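PDB 6BZN: halogenase PltM from Pseudomonas fluorescens, which halogenates phenolic compounds with unusual breadth of substrate and halide, probably as an FAD-dependent enzyme of the tryptophan halogenase type. Local coordinates for residues S227-D230 with P234-R237; H251-G256 with P303-H308; H125-P130 with H411-W416. One frame throughout, in Å; residues are numbered along the deposited sequence.

Contact 1: residues S227-D230 with P234-R237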
loop_
_atom_site.group_PDB
_atom_site.type_symbol
_atom_site.label_atom_id
_atom_site.label_comp_id
_atom_site.label_asym_id
_atom_site.label_seq_id
_atom_site.Cartn_x
_atom_site.Cartn_y
_atom_site.Cartn_z
ATOM N N SER A 227 22.556 6.340 -6.524
ATOM C CA SER A 227 21.403 6.670 -7.338
ATOM C C SER A 227 21.435 5.883 -8.653
ATOM O O SER A 227 22.509 5.538 -9.154
ATOM C CB SER A 227 21.385 8.170 -7.645
ATOM O OG SER A 227 22.367 8.514 -8.615
ATOM N N TYR A 228 20.262 5.626 -9.220
ATOM C CA TYR A 228 20.186 4.972 -10.526
ATOM C C TYR A 228 21.039 5.729 -11.569
ATOM O O TYR A 228 21.757 5.115 -12.356
ATOM C CB TYR A 228 18.753 4.883 -11.030
ATOM C CG TYR A 228 18.688 4.155 -12.351
ATOM C CD1 TYR A 228 18.865 4.844 -13.560
ATOM C CD2 TYR A 228 18.517 2.781 -12.398
ATOM C CE1 TYR A 228 18.841 4.175 -14.771
ATOM C CE2 TYR A 228 18.487 2.098 -13.598
ATOM C CZ TYR A 228 18.666 2.798 -14.784
ATOM O OH TYR A 228 18.647 2.136 -15.972
ATOM N N GLU A 229 20.947 7.053 -11.561
ATOM C CA GLU A 229 21.637 7.868 -12.568
ATOM C C GLU A 229 23.161 7.742 -12.450
ATOM O O GLU A 229 23.840 7.680 -13.472
ATOM C CB GLU A 229 21.214 9.332 -12.504
ATOM C CG GLU A 229 19.882 9.647 -13.167
ATOM C CD GLU A 229 18.677 9.038 -12.457
ATOM O OE1 GLU A 229 17.764 8.557 -13.164
ATOM O OE2 GLU A 229 18.627 9.047 -11.202
ATOM N N ASP A 230 23.687 7.707 -11.222
ATOM C CA ASP A 230 25.131 7.517 -10.984
ATOM C C ASP A 230 25.595 6.087 -11.200
ATOM O O ASP A 230 26.715 5.870 -11.644
ATOM C CB ASP A 230 25.541 7.942 -9.559
ATOM C CG ASP A 230 25.477 9.440 -9.345
ATOM O OD1 ASP A 230 25.551 10.192 -10.343
ATOM O OD2 ASP A 230 25.328 9.879 -8.181
ATOM N N PRO A 234 22.506 7.940 -16.888
ATOM C CA PRO A 234 21.955 9.274 -16.645
ATOM C C PRO A 234 20.695 9.532 -17.454
ATOM O O PRO A 234 20.373 8.756 -18.367
ATOM C CB PRO A 234 23.086 10.192 -17.121
ATOM C CG PRO A 234 23.696 9.417 -18.256
ATOM C CD PRO A 234 23.680 7.990 -17.786
ATOM N N LEU A 235 20.022 10.638 -17.163
ATOM C CA LEU A 235 18.792 11.013 -17.879
ATOM C C LEU A 235 19.023 11.200 -19.379
ATOM O O LEU A 235 18.135 10.911 -20.172
ATOM C CB LEU A 235 18.185 12.301 -17.317
ATOM C CG LEU A 235 17.602 12.271 -15.909
ATOM C CD1 LEU A 235 17.035 13.640 -15.576
ATOM C CD2 LEU A 235 16.534 11.194 -15.806
ATOM N N SER A 236 20.205 11.697 -19.750
ATOM C CA SER A 236 20.587 11.852 -21.168
ATOM C C SER A 236 20.638 10.531 -21.946
ATOM O O SER A 236 20.489 10.526 -23.176
ATOM C CB SER A 236 21.935 12.567 -21.269
ATOM O OG SER A 236 22.943 11.817 -20.617
ATOM N N ARG A 237 20.856 9.420 -21.239
ATOM C CA ARG A 237 20.826 8.091 -21.832
ATOM C C ARG A 237 19.435 7.459 -21.784
ATOM O O ARG A 237 18.965 6.928 -22.784
ATOM C CB ARG A 237 21.855 7.184 -21.140
ATOM C CG ARG A 237 21.866 5.734 -21.577
ATOM C CD ARG A 237 22.195 5.558 -23.053
ATOM N NE ARG A 237 22.013 4.161 -23.448
ATOM C CZ ARG A 237 20.867 3.608 -23.841
ATOM N NH1 ARG A 237 19.743 4.313 -23.919
ATOM N NH2 ARG A 237 20.849 2.320 -24.167
#

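Contact 2: residues H251-G256 with P303-H308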
loop_
_atom_site.group_PDB
_atom_site.type_symbol
_atom_site.label_atom_id
_atom_site.label_comp_id
_atom_site.label_asym_id
_atom_site.label_seq_id
_atom_site.Cartn_x
_atom_site.Cartn_y
_atom_site.Cartn_z
ATOM N N HIS A 251 13.318 -2.889 -9.693
ATOM C CA HIS A 251 14.133 -3.721 -10.569
ATOM C C HIS A 251 13.430 -5.054 -10.661
ATOM O O HIS A 251 13.271 -5.731 -9.641
ATOM C CB HIS A 251 15.516 -3.918 -9.984
ATOM C CG HIS A 251 16.367 -2.704 -10.063
ATOM N ND1 HIS A 251 16.768 -2.157 -11.258
ATOM C CD2 HIS A 251 16.909 -1.933 -9.096
ATOM C CE1 HIS A 251 17.518 -1.098 -11.030
ATOM N NE2 HIS A 251 17.623 -0.951 -9.724
ATOM N N ILE A 252 12.979 -5.414 -11.861
ATOM C CA ILE A 252 12.130 -6.586 -12.044
ATOM C C ILE A 252 12.866 -7.627 -12.884
ATOM O O ILE A 252 13.705 -7.293 -13.739
ATOM C CB ILE A 252 10.749 -6.216 -12.639
ATOM C CG1 ILE A 252 10.891 -5.490 -13.994
ATOM C CG2 ILE A 252 9.997 -5.320 -11.665
ATOM C CD1 ILE A 252 9.600 -5.342 -14.780
ATOM N N PHE A 253 12.573 -8.893 -12.614
ATOM C CA PHE A 253 13.203 -10.000 -13.310
ATOM C C PHE A 253 12.291 -11.198 -13.137
ATOM O O PHE A 253 11.329 -11.138 -12.378
ATOM C CB PHE A 253 14.616 -10.249 -12.754
ATOM C CG PHE A 253 14.698 -10.133 -11.264
ATOM C CD1 PHE A 253 14.409 -11.225 -10.465
ATOM C CD2 PHE A 253 15.030 -8.923 -10.657
ATOM C CE1 PHE A 253 14.466 -11.125 -9.084
ATOM C CE2 PHE A 253 15.067 -8.809 -9.284
ATOM C CZ PHE A 253 14.778 -9.911 -8.499
ATOM N N GLU A 254 12.574 -12.289 -13.845
ATOM C CA GLU A 254 11.597 -13.375 -13.959
ATOM C C GLU A 254 11.022 -13.896 -12.624
ATOM O O GLU A 254 9.832 -14.137 -12.537
ATOM C CB GLU A 254 12.177 -14.553 -14.754
ATOM C CG GLU A 254 11.094 -15.564 -15.122
ATOM C CD GLU A 254 11.627 -16.829 -15.737
ATOM O OE1 GLU A 254 10.936 -17.864 -15.573
ATOM O OE2 GLU A 254 12.711 -16.790 -16.378
ATOM N N GLU A 255 11.869 -14.048 -11.615
ATOM C CA GLU A 255 11.500 -14.716 -10.356
ATOM C C GLU A 255 11.150 -13.764 -9.221
ATOM O O GLU A 255 10.835 -14.205 -8.112
ATOM C CB GLU A 255 12.602 -15.703 -9.905
ATOM C CG GLU A 255 13.898 -15.099 -9.376
ATOM C CD GLU A 255 14.924 -14.749 -10.448
ATOM O OE1 GLU A 255 14.584 -14.719 -11.646
ATOM O OE2 GLU A 255 16.093 -14.497 -10.090
ATOM N N GLY A 256 11.196 -12.464 -9.479
ATOM C CA GLY A 256 11.032 -11.508 -8.404
ATOM C C GLY A 256 11.345 -10.079 -8.743
ATOM O O GLY A 256 11.458 -9.697 -9.906
ATOM N N PRO A 303 24.105 -8.179 -12.016
ATOM C CA PRO A 303 25.150 -7.188 -11.714
ATOM C C PRO A 303 24.736 -5.738 -11.902
ATOM O O PRO A 303 25.274 -4.870 -11.217
ATOM C CB PRO A 303 26.290 -7.520 -12.682
ATOM C CG PRO A 303 25.883 -8.715 -13.454
ATOM C CD PRO A 303 24.537 -9.191 -12.999
ATOM N N ALA A 304 23.809 -5.469 -12.821
ATOM C CA ALA A 304 23.267 -4.118 -12.971
ATOM C C ALA A 304 22.678 -3.617 -11.652
ATOM O O ALA A 304 22.985 -2.518 -11.219
ATOM C CB ALA A 304 22.210 -4.057 -14.056
ATOM N N ILE A 305 21.860 -4.445 -11.013
ATOM C CA ILE A 305 21.287 -4.104 -9.703
ATOM C C ILE A 305 22.422 -3.859 -8.687
ATOM O O ILE A 305 22.371 -2.901 -7.892
ATOM C CB ILE A 305 20.305 -5.207 -9.217
ATOM C CG1 ILE A 305 19.128 -5.364 -10.200
ATOM C CG2 ILE A 305 19.773 -4.868 -7.834
ATOM C CD1 ILE A 305 18.197 -6.521 -9.881
ATOM N N GLY A 306 23.454 -4.711 -8.743
ATOM C CA GLY A 306 24.640 -4.585 -7.905
ATOM C C GLY A 306 25.362 -3.252 -7.983
ATOM O O GLY A 306 25.996 -2.827 -7.014
ATOM N N GLU A 307 25.247 -2.554 -9.112
ATOM C CA GLU A 307 25.861 -1.227 -9.232
ATOM C C GLU A 307 25.359 -0.192 -8.196
ATOM O O GLU A 307 26.043 0.800 -7.932
ATOM C CB GLU A 307 25.722 -0.677 -10.663
ATOM C CG GLU A 307 26.467 -1.488 -11.728
ATOM C CD GLU A 307 27.976 -1.595 -11.508
ATOM O OE1 GLU A 307 28.561 -2.598 -11.945
ATOM O OE2 GLU A 307 28.586 -0.700 -10.889
ATOM N N HIS A 308 24.186 -0.410 -7.613
ATOM C CA HIS A 308 23.719 0.465 -6.532
ATOM C C HIS A 308 24.495 0.319 -5.243
ATOM O O HIS A 308 24.473 1.238 -4.429
ATOM C CB HIS A 308 22.269 0.186 -6.161
ATOM C CG HIS A 308 21.271 0.670 -7.150
ATOM N ND1 HIS A 308 20.945 2.001 -7.288
ATOM C CD2 HIS A 308 20.469 -0.005 -7.999
ATOM C CE1 HIS A 308 20.013 2.126 -8.212
ATOM N NE2 HIS A 308 19.701 0.923 -8.649
#

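Contact 3: residues H125-P130 with H411-W416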
loop_
_atom_site.group_PDB
_atom_site.type_symbol
_atom_site.label_atom_id
_atom_site.label_comp_id
_atom_site.label_asym_id
_atom_site.label_seq_id
_atom_site.Cartn_x
_atom_site.Cartn_y
_atom_site.Cartn_z
ATOM N N HIS A 125 15.249 -0.814 -21.307
ATOM C CA HIS A 125 14.222 -1.694 -20.723
ATOM C C HIS A 125 13.677 -1.069 -19.448
ATOM O O HIS A 125 13.710 -1.702 -18.380
ATOM C CB HIS A 125 14.799 -3.090 -20.467
ATOM C CG HIS A 125 15.169 -3.819 -21.714
ATOM N ND1 HIS A 125 16.015 -4.905 -21.720
ATOM C CD2 HIS A 125 14.805 -3.618 -23.003
ATOM C CE1 HIS A 125 16.154 -5.345 -22.958
ATOM N NE2 HIS A 125 15.421 -4.588 -23.752
ATOM N N LEU A 126 13.157 0.160 -19.602
ATOM C CA LEU A 126 12.607 0.992 -18.528
ATOM C C LEU A 126 11.223 1.528 -18.898
ATOM O O LEU A 126 10.981 1.887 -20.050
ATOM C CB LEU A 126 13.495 2.224 -18.287
ATOM C CG LEU A 126 14.637 2.172 -17.286
ATOM C CD1 LEU A 126 15.531 0.977 -17.541
ATOM C CD2 LEU A 126 15.425 3.483 -17.361
ATOM N N VAL A 127 10.329 1.604 -17.920
ATOM C CA VAL A 127 9.124 2.423 -18.033
ATOM C C VAL A 127 9.010 3.245 -16.753
ATOM O O VAL A 127 9.374 2.776 -15.669
ATOM C CB VAL A 127 7.815 1.622 -18.291
ATOM C CG1 VAL A 127 7.845 0.946 -19.651
ATOM C CG2 VAL A 127 7.543 0.585 -17.204
ATOM N N ALA A 128 8.527 4.472 -16.885
ATOM C CA ALA A 128 8.351 5.343 -15.728
ATOM C C ALA A 128 7.322 6.418 -16.050
ATOM O O ALA A 128 7.667 7.440 -16.621
ATOM C CB ALA A 128 9.682 5.972 -15.317
ATOM N N PRO A 129 6.047 6.180 -15.704
ATOM C CA PRO A 129 5.051 7.216 -15.947
ATOM C C PRO A 129 5.092 8.257 -14.833
ATOM O O PRO A 129 4.840 7.909 -13.694
ATOM C CB PRO A 129 3.728 6.450 -15.958
ATOM C CG PRO A 129 3.986 5.172 -15.211
ATOM C CD PRO A 129 5.459 4.920 -15.210
ATOM N N PRO A 130 5.425 9.523 -15.146
ATOM C CA PRO A 130 5.604 10.480 -14.059
ATOM C C PRO A 130 4.317 11.048 -13.469
ATOM O O PRO A 130 3.270 11.080 -14.133
ATOM C CB PRO A 130 6.441 11.596 -14.695
ATOM C CG PRO A 130 6.271 11.467 -16.148
ATOM C CD PRO A 130 5.748 10.107 -16.467
ATOM N N HIS A 411 9.188 -6.380 -22.952
ATOM C CA HIS A 411 8.102 -5.928 -23.830
ATOM C C HIS A 411 6.735 -6.270 -23.216
ATOM O O HIS A 411 5.827 -5.430 -23.189
ATOM C CB HIS A 411 8.243 -6.495 -25.258
ATOM C CG HIS A 411 7.142 -6.071 -26.180
ATOM N ND1 HIS A 411 6.975 -4.762 -26.584
ATOM C CD2 HIS A 411 6.138 -6.775 -26.759
ATOM C CE1 HIS A 411 5.912 -4.679 -27.367
ATOM N NE2 HIS A 411 5.383 -5.883 -27.482
ATOM N N LEU A 412 6.610 -7.478 -22.676
ATOM C CA LEU A 412 5.382 -7.896 -21.997
ATOM C C LEU A 412 5.100 -6.982 -20.801
ATOM O O LEU A 412 3.968 -6.497 -20.639
ATOM C CB LEU A 412 5.470 -9.366 -21.571
ATOM C CG LEU A 412 4.297 -9.967 -20.785
ATOM C CD1 LEU A 412 2.987 -9.804 -21.525
ATOM C CD2 LEU A 412 4.585 -11.429 -20.491
ATOM N N TRP A 413 6.128 -6.712 -19.996
ATOM C CA TRP A 413 5.967 -5.788 -18.874
ATOM C C TRP A 413 5.482 -4.422 -19.366
ATOM O O TRP A 413 4.555 -3.840 -18.805
ATOM C CB TRP A 413 7.238 -5.619 -18.037
ATOM C CG TRP A 413 6.990 -4.635 -16.982
ATOM C CD1 TRP A 413 7.357 -3.319 -16.977
ATOM C CD2 TRP A 413 6.204 -4.836 -15.814
ATOM N NE1 TRP A 413 6.865 -2.702 -15.856
ATOM C CE2 TRP A 413 6.157 -3.613 -15.123
ATOM C CE3 TRP A 413 5.544 -5.943 -15.272
ATOM C CZ2 TRP A 413 5.484 -3.467 -13.905
ATOM C CZ3 TRP A 413 4.878 -5.803 -14.067
ATOM C CH2 TRP A 413 4.844 -4.569 -13.396
ATOM N N ASN A 414 6.115 -3.915 -20.419
ATOM C CA ASN A 414 5.763 -2.598 -20.945
ATOM C C ASN A 414 4.281 -2.555 -21.315
ATOM O O ASN A 414 3.568 -1.633 -20.905
ATOM C CB ASN A 414 6.692 -2.252 -22.132
ATOM C CG ASN A 414 6.399 -0.902 -22.755
ATOM O OD1 ASN A 414 5.754 -0.039 -22.168
ATOM N ND2 ASN A 414 6.884 -0.720 -23.985
ATOM N N VAL A 415 3.793 -3.569 -22.037
ATOM C CA VAL A 415 2.377 -3.602 -22.392
ATOM C C VAL A 415 1.518 -3.728 -21.121
ATOM O O VAL A 415 0.563 -2.969 -20.922
ATOM C CB VAL A 415 2.028 -4.735 -23.385
ATOM C CG1 VAL A 415 0.561 -4.673 -23.729
ATOM C CG2 VAL A 415 2.838 -4.597 -24.682
ATOM N N TRP A 416 1.886 -4.679 -20.264
ATOM C CA TRP A 416 1.122 -4.944 -19.038
ATOM C C TRP A 416 0.981 -3.730 -18.110
ATOM O O TRP A 416 -0.107 -3.502 -17.576
ATOM C CB TRP A 416 1.693 -6.144 -18.263
ATOM C CG TRP A 416 1.126 -6.246 -16.881
ATOM C CD1 TRP A 416 1.733 -5.871 -15.731
ATOM C CD2 TRP A 416 -0.187 -6.675 -16.524
ATOM N NE1 TRP A 416 0.909 -6.100 -14.658
ATOM C CE2 TRP A 416 -0.288 -6.581 -15.122
ATOM C CE3 TRP A 416 -1.283 -7.157 -17.250
ATOM C CZ2 TRP A 416 -1.438 -6.947 -14.432
ATOM C CZ3 TRP A 416 -2.426 -7.533 -16.560
ATOM C CH2 TRP A 416 -2.494 -7.414 -15.159
#

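Contact 1: residues S227-D230 with P234-R237
Glu229 meets Pro234 and Leu235 at two points of its side chain, CG and OE1. The chain leaves the backbone with CG beside the backbone N (chi1 -79°) and then bends at chi2. This lays the CG methylene alongside the Pro234-Leu235 peptide, with Glu229 CG 4.1 Å from Leu235 N. It also brings the carboxylate to the isobutyl group of Leu235. There Glu229 OE1 lies 3.9 Å from Leu235 CD2, a loose van der Waals approach. The two side chains cross obliquely, and Leu235 offers one methyl branch, CD2. The polar end of Glu229 is engaged elsewhere. OE1 accepts from Leu244 N and OE2 from Phe245 N, so two successive amides grip the two carboxylate oxygens. That grip fixes the rotation of the group beside Leu235. The backbones also come close. Glu229 O is 3.7 Å from Pro234 N, but the proline nitrogen has no hydrogen to give, so this is packing alone.

Each segment starts a short helix. Ser227 is the N-cap of helix 228-231, and its OG accepts from Asp230 N at 3.0 Å and 159°. Pro234 is the N-cap of helix 235-238, and its carbonyl O takes the Arg237 N-H at 3.0 Å. Arg237 NH1 reaches back to Asp124 in a salt bridge. The contact lies at the surface, with Pro234 exposed. It is a pair of consecutive one-turn helices, joined by a short link, with the side chain of Glu229 lying between them, in the connection between strands 215-223 and 248-253 of the mixed sheet.

Contact 2: residues H251-G256 with P303-H308
His251 and His308 join edge to edge through a hydrogen bond between their NE2 atoms, 3.0 Å long and 161° at the hydrogen. Either ring could be the donor. The rings meet rim to rim, neither over the face of the other, and their planes are turned 59° apart. Ile305 CG1 makes a CH-pi contact over one face of His251, 4.2 Å from the ring centroid and offset toward the rim. Ile305 CD1 continues to His251 CB at 3.7 Å. It also touches Phe253, with CD1 3.9 Å from Phe253 CE2.

The second shell holds the rings in place. His251 ND1 bonds to His115 NE2, and His308 ND1 to Lys226 O, so both buried imidazoles have a polar partner at each nitrogen. Phe253 stacks on Tyr302. Gly256 O stands over the centre of the Phe253 ring, 3.3 Å above its plane. Phe253 N and O bond to Gly256 O and N, which closes a type I turn. This is a tight beta hairpin with Glu254 and Glu255 at its tip, linking strands 248-253 and 256-262. The short helix 303-306 and the residues just after it pack on one face of this hairpin, in the seven-stranded mixed sheet.

Contact 3: residues H125-P130 with H411-W416
Trp413 is the first residue of 411-416 to touch the strand, meeting Val127 at the edge of its indole. Val127 CG2 lies near the ring plane, 3.6 Å from Trp413 NE1 and 3.9 Å from Trp413 CD1. The indole swings to the strand because its CG stands opposite the backbone N (chi1 177°). Phe112 and Phe407 also meet this ring, so it is set among aromatic neighbours. Asn414 comes next and takes the other branch of the same valine: its OD1 is 3.4 Å from Val127 CG1, a van der Waals contact of carbonyl oxygen with methyl. Thus the two methyls of Val127 are divided between consecutive helix residues.

The parts joined are strand 126-131, an outermost strand of the seven-stranded mixed sheet, and the long helix 410-441 packed against it. Val127 is tied by backbone bonds to Phe112 on the adjacent strand 109-114.

The amide of Asn414 is held by both ends. OD1 accepts from Arg418 NH2, one turn further along the helix, and ND2 donates to Ile514 O, which fixes the flat group beside the valine. Further on, Val415 packs on Leu495 of helix 488-502. Trp416 touches both helix 383-406 and helix 465-483, with its NE1 bonded to Ser403 OG.

Overall arrangement
The three contacts lie on the same side of the chain's centre, with centres about 15 to 17 Å apart. Tyr228 of contact 1 links them. Tyr228 N lies 3.7 Å from His308 CE1 of contact 2, and Tyr228 OH 3.7 Å from Leu126 CD1 of contact 3. Contacts 2 and 3 meet directly, Ile252 CD1 lying 3.5 Å from Trp413 CG. Both use strands of the mixed sheet. In sequence, contact 3 closes a long loop that encloses the other two, which follow one another. None of the three includes a residue known to bind FAD or calcium; they are packing in and around the mixed sheet.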